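Local coordinates for protein alcohol dehydrogenase (Escherichia coli, PDB 5VM2) that is probably an NAD(P)-dependent, zinc-containing oxidoreductase of the alcohol dehydrogenase family acting on CH-OH groups, its substrate unknown, at residues 142-147 / 310-315. Numbering follows the deposited sequence.
Sequences NMDTME and DVKSMV
Lys312 reaches Asp144 with its ammonium group, the two side chains meeting at about a right angle in a salt bridge. NZ donates to Asp144 OD2 (3.0 Å), which receives it on its syn lone pair. The lysine chain starts extended and then bends at its last two torsions (chi3 -52°, chi4 -58°), which swing CE and NZ in toward the helix start. The other oxygen, Asp144 OD1, takes the backbone N-H of Glu147 at 2.8 Å, while Glu147 OE2 accepts from Asp144 N at 3.2 Å. Both carboxylates are thus tied to the helix N-terminus, and Lys312 probably balances some of their negative charge. Glu147 slants past the lysine, its CD 3.9 Å from Lys312 CE; a water that accepts from Lys312 N and donates to Glu147 OE1 links the carboxylate to the loop backbone. Apolar groups frame this polar centre: Glu147 CG rests on Val311 CG2 at 4.0 Å. The Met146 methyl CE, turned by the bend at chi3 (71°), lies against Lys312 NZ. It also meets Val315 CG2, at 3.9 Å. Val311 and Val315 also touch Leu150, one turn after Met146 on helix 145-163. The reciprocal bonds of Asp144 and Glu147 form a capping box at the start of this helix, against which the loop from helix 297-305 into strand 315-320 packs.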
loop_
_atom_site.group_PDB
_atom_site.type_symbol
_atom_site.label_atom_id
_atom_site.label_comp_id
_atom_site.label_asym_id
_atom_site.label_seq_id
_atom_site.Cartn_x
_atom_site.Cartn_y
_atom_site.Cartn_z
ATOM N N ASN A 142 -10.039 7.089 -18.225
ATOM C CA ASN A 142 -8.736 7.739 -18.298
ATOM C C ASN A 142 -7.725 7.157 -17.315
ATOM O O ASN A 142 -6.677 7.772 -17.088
ATOM C CB ASN A 142 -8.885 9.248 -18.074
ATOM C CG ASN A 142 -9.040 9.624 -16.604
ATOM O OD1 ASN A 142 -9.501 8.828 -15.782
ATOM N ND2 ASN A 142 -8.651 10.848 -16.272
ATOM N N MET A 143 -8.013 5.995 -16.733
ATOM C CA MET A 143 -7.132 5.341 -15.773
ATOM C C MET A 143 -6.825 3.934 -16.268
ATOM O O MET A 143 -7.732 3.100 -16.372
ATOM C CB MET A 143 -7.773 5.296 -14.384
ATOM C CG MET A 143 -6.871 4.723 -13.316
ATOM S SD MET A 143 -7.627 4.734 -11.677
ATOM C CE MET A 143 -8.121 6.436 -11.555
ATOM N N ASP A 144 -5.555 3.669 -16.571
ATOM C CA ASP A 144 -5.194 2.368 -17.113
ATOM C C ASP A 144 -5.034 1.357 -15.979
ATOM O O ASP A 144 -5.116 1.688 -14.791
ATOM C CB ASP A 144 -3.931 2.468 -17.972
ATOM C CG ASP A 144 -2.743 3.042 -17.222
ATOM O OD1 ASP A 144 -2.363 2.480 -16.173
ATOM O OD2 ASP A 144 -2.173 4.047 -17.697
ATOM N N THR A 145 -4.799 0.098 -16.351
ATOM C CA THR A 145 -4.768 -0.956 -15.347
ATOM C C THR A 145 -3.509 -0.912 -14.490
ATOM O O THR A 145 -3.516 -1.460 -13.382
ATOM C CB THR A 145 -4.911 -2.325 -16.013
ATOM O OG1 THR A 145 -4.010 -2.414 -17.121
ATOM C CG2 THR A 145 -6.338 -2.521 -16.506
ATOM N N MET A 146 -2.434 -0.277 -14.963
ATOM C CA MET A 146 -1.284 -0.080 -14.085
ATOM C C MET A 146 -1.592 0.947 -13.003
ATOM O O MET A 146 -1.191 0.771 -11.848
ATOM C CB MET A 146 -0.052 0.348 -14.876
ATOM C CG MET A 146 1.191 0.388 -14.007
ATOM S SD MET A 146 2.633 1.053 -14.834
ATOM C CE MET A 146 2.180 2.784 -14.960
ATOM N N GLU A 147 -2.285 2.032 -13.360
ATOM C CA GLU A 147 -2.747 2.971 -12.341
ATOM C C GLU A 147 -3.749 2.310 -11.405
ATOM O O GLU A 147 -3.714 2.533 -10.190
ATOM C CB GLU A 147 -3.369 4.204 -12.996
ATOM C CG GLU A 147 -2.376 5.146 -13.662
ATOM C CD GLU A 147 -3.064 6.284 -14.403
ATOM O OE1 GLU A 147 -2.986 7.443 -13.941
ATOM O OE2 GLU A 147 -3.685 6.016 -15.450
ATOM N N ASP A 310 -0.900 11.531 -8.335
ATOM C CA ASP A 310 -0.089 10.989 -9.436
ATOM C C ASP A 310 0.577 9.695 -8.972
ATOM O O ASP A 310 1.540 9.723 -8.201
ATOM C CB ASP A 310 0.944 12.021 -9.890
ATOM C CG ASP A 310 1.806 11.548 -11.074
ATOM O OD1 ASP A 310 1.744 10.364 -11.473
ATOM O OD2 ASP A 310 2.569 12.381 -11.608
ATOM N N VAL A 311 0.074 8.557 -9.461
ATOM C CA VAL A 311 0.700 7.267 -9.181
ATOM C C VAL A 311 1.548 6.756 -10.347
ATOM O O VAL A 311 2.450 5.932 -10.124
ATOM C CB VAL A 311 -0.349 6.202 -8.785
ATOM C CG1 VAL A 311 -1.009 6.569 -7.469
ATOM C CG2 VAL A 311 -1.396 6.019 -9.883
ATOM N N LYS A 312 1.294 7.224 -11.573
ATOM C CA LYS A 312 2.059 6.762 -12.726
ATOM C C LYS A 312 3.515 7.196 -12.631
ATOM O O LYS A 312 4.422 6.426 -12.968
ATOM C CB LYS A 312 1.423 7.287 -14.014
ATOM C CG LYS A 312 2.276 7.116 -15.260
ATOM C CD LYS A 312 1.510 7.529 -16.509
ATOM C CE LYS A 312 0.162 6.825 -16.592
ATOM N NZ LYS A 312 0.305 5.341 -16.592
ATOM N N SER A 313 3.758 8.424 -12.167
ATOM C CA SER A 313 5.121 8.921 -12.039
ATOM C C SER A 313 5.931 8.154 -11.004
ATOM O O SER A 313 7.159 8.276 -10.985
ATOM C CB SER A 313 5.106 10.406 -11.677
ATOM O OG SER A 313 4.635 11.195 -12.756
ATOM N N MET A 314 5.286 7.375 -10.137
ATOM C CA MET A 314 6.036 6.667 -9.109
ATOM C C MET A 314 6.642 5.367 -9.617
ATOM O O MET A 314 7.626 4.892 -9.038
ATOM C CB MET A 314 5.134 6.403 -7.902
ATOM C CG MET A 314 4.556 7.683 -7.320
ATOM S SD MET A 314 3.455 7.396 -5.926
ATOM C CE MET A 314 4.513 6.380 -4.887
ATOM N N VAL A 315 6.107 4.804 -10.699
ATOM C CA VAL A 315 6.594 3.529 -11.221
ATOM C C VAL A 315 7.977 3.748 -11.824
ATOM O O VAL A 315 8.126 4.435 -12.838
ATOM C CB VAL A 315 5.629 2.936 -12.250
ATOM C CG1 VAL A 315 6.159 1.604 -12.763
ATOM C CG2 VAL A 315 4.261 2.751 -11.631
HETATM O O HOH W 1 -1.280 8.627 -12.146
#